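Local atomic coordinates of DUF5348 domain-containing protein (Ruminococcus gnavus, PDB entry 3NRL), a protein that is of unknown function but folds as a small all-beta domain of the DUF5348 family and assembles as a pair of identical chains. Residues Phe37-Lys42 and Asp67-Arg72; Gly29-Gly34 and Val48-Gly53; Val44-Arg49 and Val59-Ser64. All coordinates share one frame; numbering follows the deposited sequence.

In the fold
From the N terminus, contact 2 opens first, in the loop 29-34 that runs from strand 26-27 to strand 36-41, and closes on strand 44-52. Contact 1 begins before that closure, on strand 36-41, and ends much later on the last strand, 70-72, so the two cross along the chain. Contact 3 starts on strand 44-52, where it shares Val48 and Arg49 with contact 2, and ends in the loop after strand 56-59, wholly within the span of contact 1. Strands 36-41 and 44-52 are neighbours in one antiparallel sheet, with a probable hydrogen bond from Val48 N to Phe37 O at 2.9 Å. Phe37 packs on Ile50 and on loop residue Leu31, tying contacts 1 and 2.

Contact 1 (Phe37-Lys42 and Asp67-Arg72); sequences FDVKVK and DGLRVR
Asp38 and Arg72 bury the most surface here, and they meet twice, through backbone and through charge. They form an antiparallel hydrogen-bonded pair: Asp38 N reaches Arg72 O at 2.9 Å in an almost straight bond (172°), while Arg72 N returns to Asp38 O at 3.0 Å on a more bent path. Their side chains lie side by side on the same face of the sheet. With its chain bent at chi2 and chi3, Arg72 brings NH1 to Asp38 OD2 at 2.8 Å, a salt bridge in which the oxygen lies in the guanidinium plane but is approached from above the carboxylate plane, the two planes standing 61° apart. A water donates to both Asp38 OD2 and Arg72 O, and Trp45 of the next strand makes a cation-pi contact with the Arg72 guanidinium. The pairing joins the C-terminal strand 70-72 to strand 36-41, placing the chain's last strand between strands 6-12 and 36-41 within the antiparallel sheet. Arg70 extends the register: its carbonyl O accepts a hydrogen bond from Lys40 N at 2.9 Å, nearly straight at 175°. The CB atoms of Lys40 and Arg70 touch, but the chains then diverge, keeping Lys40 NZ 6.5 Å from Arg70 NH1. A second water takes the N-H of Arg70 and donates to Lys40 O. On the buried face Val39 and Val71 form the non-hydrogen-bonded pair. Val71 CG1, anti to its carbonyl carbon, meets the Phe37 ring obliquely, 3.7 Å from CE1; Val39 CG1 touches Leu69 CD2, and Leu58 of strand 56-59 packs on both Phe37 and Leu69.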
loop_
_atom_site.group_PDB
_atom_site.type_symbol
_atom_site.label_atom_id
_atom_site.label_comp_id
_atom_site.label_asym_id
_atom_site.label_seq_id
_atom_site.Cartn_x
_atom_site.Cartn_y
_atom_site.Cartn_z
ATOM N N PHE A 37 -8.760 -3.712 12.818
ATOM C CA PHE A 37 -8.837 -2.421 12.140
ATOM C C PHE A 37 -9.899 -2.530 11.041
ATOM O O PHE A 37 -10.404 -3.623 10.792
ATOM C CB PHE A 37 -7.470 -2.054 11.548
ATOM C CG PHE A 37 -6.900 -3.097 10.621
ATOM C CD1 PHE A 37 -7.291 -3.156 9.283
ATOM C CD2 PHE A 37 -5.965 -4.019 11.087
ATOM C CE1 PHE A 37 -6.755 -4.118 8.422
ATOM C CE2 PHE A 37 -5.423 -4.985 10.238
ATOM C CZ PHE A 37 -5.818 -5.035 8.902
ATOM N N ASP A 38 -10.253 -1.413 10.405
ATOM C CA ASP A 38 -11.256 -1.442 9.336
ATOM C C ASP A 38 -10.590 -1.338 7.971
ATOM O O ASP A 38 -9.543 -0.712 7.832
ATOM C CB ASP A 38 -12.252 -0.275 9.437
ATOM C CG ASP A 38 -13.087 -0.301 10.704
ATOM O OD1 ASP A 38 -13.592 -1.378 11.077
ATOM O OD2 ASP A 38 -13.261 0.776 11.313
ATOM N N VAL A 39 -11.220 -1.948 6.971
ATOM C CA VAL A 39 -10.735 -1.890 5.601
ATOM C C VAL A 39 -11.776 -1.115 4.807
ATOM O O VAL A 39 -12.979 -1.361 4.932
ATOM C CB VAL A 39 -10.607 -3.283 4.945
ATOM C CG1 VAL A 39 -10.292 -3.111 3.445
ATOM C CG2 VAL A 39 -9.509 -4.096 5.621
ATOM N N LYS A 40 -11.310 -0.180 3.993
ATOM C CA LYS A 40 -12.202 0.622 3.180
ATOM C C LYS A 40 -12.648 -0.192 1.968
ATOM O O LYS A 40 -11.823 -0.733 1.227
ATOM C CB LYS A 40 -11.482 1.891 2.721
ATOM C CG LYS A 40 -12.342 2.864 1.933
ATOM C CD LYS A 40 -13.380 3.522 2.821
ATOM C CE LYS A 40 -14.176 4.567 2.048
ATOM N NZ LYS A 40 -13.299 5.615 1.451
ATOM N N VAL A 41 -13.960 -0.301 1.795
ATOM C CA VAL A 41 -14.538 -1.018 0.670
ATOM C C VAL A 41 -15.550 -0.053 0.088
ATOM O O VAL A 41 -16.632 0.155 0.651
ATOM C CB VAL A 41 -15.242 -2.305 1.112
ATOM C CG1 VAL A 41 -15.851 -3.002 -0.098
ATOM C CG2 VAL A 41 -14.249 -3.217 1.810
ATOM N N LYS A 42 -15.178 0.545 -1.037
ATOM C CA LYS A 42 -16.004 1.537 -1.705
ATOM C C LYS A 42 -16.255 2.684 -0.725
ATOM O O LYS A 42 -15.341 3.450 -0.429
ATOM C CB LYS A 42 -17.324 0.923 -2.188
ATOM C CG LYS A 42 -18.060 1.804 -3.189
ATOM C CD LYS A 42 -19.293 1.115 -3.756
ATOM C CE LYS A 42 -20.014 2.013 -4.757
ATOM N NZ LYS A 42 -21.207 1.343 -5.355
ATOM N N ASP A 67 -2.159 -6.446 0.145
ATOM C CA ASP A 67 -1.357 -5.325 -0.330
ATOM C C ASP A 67 -2.105 -4.131 -0.905
ATOM O O ASP A 67 -2.890 -4.267 -1.838
ATOM C CB ASP A 67 -0.362 -5.836 -1.366
ATOM C CG ASP A 67 0.216 -7.180 -0.984
ATOM O OD1 ASP A 67 1.111 -7.222 -0.113
ATOM O OD2 ASP A 67 -0.248 -8.196 -1.546
ATOM N N GLY A 68 -1.836 -2.956 -0.343
ATOM C CA GLY A 68 -2.445 -1.738 -0.838
ATOM C C GLY A 68 -3.823 -1.367 -0.339
ATOM O O GLY A 68 -4.371 -0.357 -0.762
ATOM N N LEU A 69 -4.399 -2.167 0.551
ATOM C CA LEU A 69 -5.728 -1.850 1.062
ATOM C C LEU A 69 -5.685 -0.566 1.885
ATOM O O LEU A 69 -4.677 -0.266 2.526
ATOM C CB LEU A 69 -6.238 -2.983 1.951
ATOM C CG LEU A 69 -6.583 -4.323 1.303
ATOM C CD1 LEU A 69 -6.889 -5.348 2.388
ATOM C CD2 LEU A 69 -7.790 -4.154 0.378
ATOM N N ARG A 70 -6.772 0.201 1.858
ATOM C CA ARG A 70 -6.837 1.413 2.666
ATOM C C ARG A 70 -7.448 0.968 3.977
ATOM O O ARG A 70 -8.478 0.292 3.990
ATOM C CB ARG A 70 -7.703 2.484 1.991
ATOM C CG ARG A 70 -6.874 3.462 1.171
ATOM C CD ARG A 70 -7.675 4.131 0.070
ATOM N NE ARG A 70 -6.872 5.124 -0.640
ATOM C CZ ARG A 70 -7.141 5.580 -1.860
ATOM N NH1 ARG A 70 -8.199 5.131 -2.526
ATOM N NH2 ARG A 70 -6.352 6.489 -2.414
ATOM N N VAL A 71 -6.794 1.318 5.078
ATOM C CA VAL A 71 -7.267 0.920 6.387
ATOM C C VAL A 71 -7.442 2.101 7.337
ATOM O O VAL A 71 -6.977 3.212 7.073
ATOM C CB VAL A 71 -6.307 -0.107 7.037
ATOM C CG1 VAL A 71 -6.164 -1.322 6.134
ATOM C CG2 VAL A 71 -4.953 0.529 7.293
ATOM N N ARG A 72 -8.113 1.826 8.446
ATOM C CA ARG A 72 -8.398 2.817 9.470
ATOM C C ARG A 72 -8.379 2.145 10.842
ATOM O O ARG A 72 -8.839 1.007 10.993
ATOM C CB ARG A 72 -9.779 3.430 9.219
ATOM C CG ARG A 72 -10.480 3.921 10.471
ATOM C CD ARG A 72 -11.908 3.397 10.543
ATOM N NE ARG A 72 -12.893 4.414 10.197
ATOM C CZ ARG A 72 -14.205 4.262 10.335
ATOM N NH1 ARG A 72 -14.703 3.126 10.810
ATOM N NH2 ARG A 72 -15.024 5.255 10.017
HETATM O O HOH W 1 -11.086 1.778 13.277
HETATM O O HOH W 2 -9.160 -0.594 0.644
#

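Contact 2 (Gly29-Gly34 and Val48-Gly53); sequences GGLHCG and VRIEMG. With SO4 (sulfate ion), chain C.
A single backbone hydrogen bond joins the segments: Gly34 N donates to Ile50 O at 2.9 Å, nearly along the C=O axis, from a backbone of positive phi (92°) suited to glycine. Within strand 44-52, Arg49, bent at chi3 (71°), makes a salt bridge from NE to Glu51 OE2 at 2.7 Å. That oxygen uses its anti lone pair and lies in the guanidinium plane, while Glu51, folded back at chi2, brings OE1 within 3.5 Å of Gly34 N. The Arg49 stem runs past Gly34, its CG meeting Gly34 O at 3.4 Å. O1 of a sulfate ion, probably from the crystallisation liquor, accepts a hydrogen bond from Cys33 N at 2.9 Å; the ion is also hydrogen-bonded to Arg17 NH2. Among apolar contacts, Ile50 CD1 faces Leu31 CD1 on the buried side, where Phe37 packs on both residues. At the outer end Cys33 SG rests 3.4 Å from CB of selenomethionine Met52, whose backbone N is buried without a partner. Ile50 CG2 also lies against the carbonyl O of His32. Residues 31-34 run about 100° to residues 49-52, and Gly34 meets strand 44-52 at the open end of the antiparallel beta hairpin of strands 36-41 and 44-52.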
loop_
_atom_site.group_PDB
_atom_site.type_symbol
_atom_site.label_atom_id
_atom_site.label_comp_id
_atom_site.label_asym_id
_atom_site.label_seq_id
_atom_site.Cartn_x
_atom_site.Cartn_y
_atom_site.Cartn_z
ATOM N N GLY A 29 4.427 0.408 12.652
ATOM C CA GLY A 29 5.508 -0.331 13.282
ATOM C C GLY A 29 5.420 -1.836 13.138
ATOM O O GLY A 29 6.340 -2.556 13.528
ATOM N N GLY A 30 4.317 -2.321 12.580
ATOM C CA GLY A 30 4.157 -3.751 12.403
ATOM C C GLY A 30 2.944 -4.314 13.113
ATOM O O GLY A 30 2.799 -4.172 14.326
ATOM N N LEU A 31 2.071 -4.956 12.343
ATOM C CA LEU A 31 0.857 -5.567 12.869
ATOM C C LEU A 31 1.134 -6.964 13.419
ATOM O O LEU A 31 1.838 -7.752 12.797
ATOM C CB LEU A 31 -0.189 -5.674 11.762
ATOM C CG LEU A 31 -0.695 -4.354 11.184
ATOM C CD1 LEU A 31 -1.529 -4.633 9.935
ATOM C CD2 LEU A 31 -1.519 -3.628 12.223
ATOM N N HIS A 32 0.571 -7.267 14.582
ATOM C CA HIS A 32 0.753 -8.577 15.200
ATOM C C HIS A 32 -0.549 -9.361 15.083
ATOM O O HIS A 32 -1.622 -8.764 14.955
ATOM C CB HIS A 32 1.125 -8.412 16.672
ATOM C CG HIS A 32 2.352 -7.584 16.893
ATOM N ND1 HIS A 32 3.576 -7.911 16.354
ATOM C CD2 HIS A 32 2.538 -6.436 17.588
ATOM C CE1 HIS A 32 4.466 -6.999 16.706
ATOM N NE2 HIS A 32 3.862 -6.095 17.454
ATOM N N CYS A 33 -0.462 -10.689 15.119
ATOM C CA CYS A 33 -1.662 -11.513 15.022
ATOM C C CYS A 33 -2.725 -11.024 15.995
ATOM O O CYS A 33 -2.418 -10.653 17.125
ATOM C CB CYS A 33 -1.342 -12.981 15.317
ATOM S SG CYS A 33 -0.422 -13.823 14.016
ATOM N N GLY A 34 -3.972 -11.004 15.540
ATOM C CA GLY A 34 -5.058 -10.569 16.398
ATOM C C GLY A 34 -5.421 -9.094 16.340
ATOM O O GLY A 34 -6.498 -8.711 16.794
ATOM N N VAL A 48 -12.135 -5.939 10.334
ATOM C CA VAL A 48 -11.383 -7.162 10.094
ATOM C C VAL A 48 -10.376 -7.395 11.204
ATOM O O VAL A 48 -10.148 -6.529 12.053
ATOM C CB VAL A 48 -10.603 -7.104 8.755
ATOM C CG1 VAL A 48 -11.549 -6.837 7.603
ATOM C CG2 VAL A 48 -9.540 -6.012 8.818
ATOM N N ARG A 49 -9.773 -8.577 11.187
ATOM C CA ARG A 49 -8.758 -8.943 12.162
ATOM C C ARG A 49 -7.680 -9.624 11.333
ATOM O O ARG A 49 -7.994 -10.451 10.480
ATOM C CB ARG A 49 -9.335 -9.922 13.197
ATOM C CG ARG A 49 -8.403 -10.215 14.371
ATOM C CD ARG A 49 -9.076 -11.062 15.460
ATOM N NE ARG A 49 -9.304 -12.447 15.051
ATOM C CZ ARG A 49 -10.503 -12.971 14.811
ATOM N NH1 ARG A 49 -11.597 -12.233 14.940
ATOM N NH2 ARG A 49 -10.610 -14.233 14.432
ATOM N N ILE A 50 -6.419 -9.264 11.544
ATOM C CA ILE A 50 -5.365 -9.904 10.773
ATOM C C ILE A 50 -4.834 -11.094 11.558
ATOM O O ILE A 50 -4.640 -11.014 12.768
ATOM C CB ILE A 50 -4.215 -8.928 10.428
ATOM C CG1 ILE A 50 -3.244 -9.606 9.461
ATOM C CG2 ILE A 50 -3.489 -8.484 11.693
ATOM C CD1 ILE A 50 -2.302 -8.646 8.768
ATOM N N GLU A 51 -4.624 -12.205 10.862
ATOM C CA GLU A 51 -4.141 -13.426 11.494
ATOM C C GLU A 51 -3.077 -14.082 10.630
ATOM O O GLU A 51 -2.859 -13.686 9.485
ATOM C CB GLU A 51 -5.297 -14.411 11.698
ATOM C CG GLU A 51 -6.392 -13.930 12.631
ATOM C CD GLU A 51 -5.954 -13.870 14.088
ATOM O OE1 GLU A 51 -4.802 -14.251 14.399
ATOM O OE2 GLU A 51 -6.774 -13.439 14.926
HETATM N N MSE A 52 -2.427 -15.097 11.190
HETATM C CA MSE A 52 -1.382 -15.825 10.483
HETATM C C MSE A 52 -1.663 -17.320 10.439
HETATM O O MSE A 52 -1.810 -17.966 11.478
HETATM C CB MSE A 52 -0.030 -15.596 11.161
HETATM C CG MSE A 52 1.087 -16.481 10.635
HETATM SE SE MSE A 52 1.639 -16.015 8.987
HETATM C CE MSE A 52 2.950 -14.934 9.422
ATOM N N GLY A 53 -1.751 -17.859 9.229
ATOM C CA GLY A 53 -1.964 -19.285 9.054
ATOM C C GLY A 53 -0.699 -19.749 8.365
ATOM O O GLY A 53 0.363 -19.787 8.983
HETATM S S SO4 C . 2.795 -12.515 16.267
HETATM O O1 SO4 C . 2.321 -11.618 15.201
HETATM O O2 SO4 C . 4.267 -12.556 16.259
HETATM O O3 SO4 C . 2.320 -12.019 17.574
HETATM O O4 SO4 C . 2.270 -13.873 16.033
#

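Contact 3 (Val44-Arg49 and Val59-Ser64); sequences VWVPVR and VGLNVS
The Arg49 guanidinium carries Val59 over one face, CB standing 4.1 Å above its plane and displaced toward the rim; at its edge NE is bound to Glu51 OE2. The two side chains run alongside each other in the same direction. Both methyls of Val59 approach Arg49 NH2, CG2 at 3.9 Å and CG1 at 4.0 Å, so the branched end of Val59 lies against the guanidinium on the exposed side of the sheet. Beneath them Arg49 and Val59 form an antiparallel hydrogen-bonded pair. Val59 N meets Arg49 O at 2.8 Å, almost straight (176°), while Arg49 N reaches Val59 O at 3.0 Å on a more bent line. The same Val59 O also receives a CA-H...O contact from Val48. This pair attaches the end of strand 56-59, the outermost strand on this side of the antiparallel sheet within the chain, to strand 44-52; beyond Val59 the chain leaves the sheet. Gly60, with positive phi (112°), lies close to the Pro47 carbonyl as the chain turns away. A water donates to both Pro47 O and Gly60 O, linking the two backbones. Val46 CG1, anti to its backbone N, touches Gly60 O at 3.6 Å. On the side of the sheet away from Arg49, the side chains of Val48 and Leu61 cross obliquely, Val48 CG1 meeting Leu61 CB at 3.8 Å. Leu61 also packs on Val39 and Val41 of strand 36-41. Further along, Ser64 OG is hydrogen-bonded to Glu25 OE1 of the second subunit, and Val63 packs on Leu24 of that subunit.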
loop_
_atom_site.group_PDB
_atom_site.type_symbol
_atom_site.label_atom_id
_atom_site.label_comp_id
_atom_site.label_asym_id
_atom_site.label_seq_id
_atom_site.Cartn_x
_atom_site.Cartn_y
_atom_site.Cartn_z
ATOM N N VAL A 44 -17.717 2.095 2.384
ATOM C CA VAL A 44 -17.917 1.508 3.702
ATOM C C VAL A 44 -16.642 0.986 4.343
ATOM O O VAL A 44 -15.705 0.592 3.653
ATOM C CB VAL A 44 -18.927 0.348 3.621
ATOM C CG1 VAL A 44 -19.110 -0.283 4.979
ATOM C CG2 VAL A 44 -20.260 0.866 3.088
ATOM N N TRP A 45 -16.622 0.989 5.675
ATOM C CA TRP A 45 -15.489 0.482 6.430
ATOM C C TRP A 45 -15.897 -0.879 6.983
ATOM O O TRP A 45 -16.888 -0.988 7.706
ATOM C CB TRP A 45 -15.131 1.428 7.578
ATOM C CG TRP A 45 -14.557 2.729 7.127
ATOM C CD1 TRP A 45 -15.209 3.926 7.024
ATOM C CD2 TRP A 45 -13.202 2.974 6.730
ATOM N NE1 TRP A 45 -14.338 4.906 6.593
ATOM C CE2 TRP A 45 -13.100 4.348 6.408
ATOM C CE3 TRP A 45 -12.062 2.167 6.621
ATOM C CZ2 TRP A 45 -11.900 4.932 5.980
ATOM C CZ3 TRP A 45 -10.870 2.746 6.195
ATOM C CH2 TRP A 45 -10.800 4.117 5.884
ATOM N N VAL A 46 -15.129 -1.910 6.635
ATOM C CA VAL A 46 -15.409 -3.274 7.071
ATOM C C VAL A 46 -14.449 -3.701 8.176
ATOM O O VAL A 46 -13.233 -3.637 8.006
ATOM C CB VAL A 46 -15.255 -4.267 5.890
ATOM C CG1 VAL A 46 -15.635 -5.675 6.331
ATOM C CG2 VAL A 46 -16.107 -3.813 4.709
ATOM N N PRO A 47 -14.985 -4.148 9.325
ATOM C CA PRO A 47 -14.139 -4.583 10.441
ATOM C C PRO A 47 -13.446 -5.909 10.149
ATOM O O PRO A 47 -14.086 -6.885 9.754
ATOM C CB PRO A 47 -15.129 -4.697 11.599
ATOM C CG PRO A 47 -16.380 -5.133 10.913
ATOM C CD PRO A 47 -16.410 -4.222 9.692
ATOM N N VAL A 48 -12.135 -5.939 10.334
ATOM C CA VAL A 48 -11.383 -7.162 10.094
ATOM C C VAL A 48 -10.376 -7.395 11.204
ATOM O O VAL A 48 -10.148 -6.529 12.053
ATOM C CB VAL A 48 -10.603 -7.104 8.755
ATOM C CG1 VAL A 48 -11.549 -6.837 7.603
ATOM C CG2 VAL A 48 -9.540 -6.012 8.818
ATOM N N ARG A 49 -9.773 -8.577 11.187
ATOM C CA ARG A 49 -8.758 -8.943 12.162
ATOM C C ARG A 49 -7.680 -9.624 11.333
ATOM O O ARG A 49 -7.994 -10.451 10.480
ATOM C CB ARG A 49 -9.335 -9.922 13.197
ATOM C CG ARG A 49 -8.403 -10.215 14.371
ATOM C CD ARG A 49 -9.076 -11.062 15.460
ATOM N NE ARG A 49 -9.304 -12.447 15.051
ATOM C CZ ARG A 49 -10.503 -12.971 14.811
ATOM N NH1 ARG A 49 -11.597 -12.233 14.940
ATOM N NH2 ARG A 49 -10.610 -14.233 14.432
ATOM N N VAL A 59 -9.569 -11.837 8.599
ATOM C CA VAL A 59 -10.818 -12.455 8.995
ATOM C C VAL A 59 -11.823 -11.310 8.900
ATOM O O VAL A 59 -11.564 -10.217 9.404
ATOM C CB VAL A 59 -10.783 -12.952 10.461
ATOM C CG1 VAL A 59 -12.187 -13.353 10.910
ATOM C CG2 VAL A 59 -9.826 -14.132 10.594
ATOM N N GLY A 60 -12.944 -11.546 8.231
ATOM C CA GLY A 60 -13.957 -10.515 8.119
ATOM C C GLY A 60 -14.166 -9.946 6.734
ATOM O O GLY A 60 -15.128 -9.217 6.500
ATOM N N LEU A 61 -13.273 -10.280 5.811
ATOM C CA LEU A 61 -13.380 -9.775 4.455
ATOM C C LEU A 61 -12.589 -10.647 3.492
ATOM O O LEU A 61 -11.428 -10.971 3.740
ATOM C CB LEU A 61 -12.863 -8.330 4.403
ATOM C CG LEU A 61 -12.876 -7.580 3.068
ATOM C CD1 LEU A 61 -14.297 -7.428 2.548
ATOM C CD2 LEU A 61 -12.239 -6.213 3.269
ATOM N N ASN A 62 -13.225 -11.036 2.395
ATOM C CA ASN A 62 -12.551 -11.851 1.400
ATOM C C ASN A 62 -11.876 -10.928 0.387
ATOM O O ASN A 62 -12.540 -10.152 -0.306
ATOM C CB ASN A 62 -13.557 -12.768 0.700
ATOM C CG ASN A 62 -14.047 -13.892 1.598
ATOM O OD1 ASN A 62 -15.179 -14.356 1.469
ATOM N ND2 ASN A 62 -13.189 -14.345 2.507
ATOM N N VAL A 63 -10.549 -10.997 0.332
ATOM C CA VAL A 63 -9.775 -10.186 -0.603
ATOM C C VAL A 63 -8.741 -11.058 -1.316
ATOM O O VAL A 63 -8.299 -12.072 -0.777
ATOM C CB VAL A 63 -9.038 -9.042 0.122
ATOM C CG1 VAL A 63 -10.034 -8.052 0.689
ATOM C CG2 VAL A 63 -8.174 -9.611 1.228
ATOM N N SER A 64 -8.357 -10.660 -2.525
ATOM C CA SER A 64 -7.376 -11.414 -3.304
ATOM C C SER A 64 -6.008 -11.356 -2.636
ATOM O O SER A 64 -5.238 -12.319 -2.679
ATOM C CB SER A 64 -7.274 -10.840 -4.719
ATOM O OG SER A 64 -6.824 -9.496 -4.687
HETATM O O HOH W 3 -16.413 -7.937 8.526
#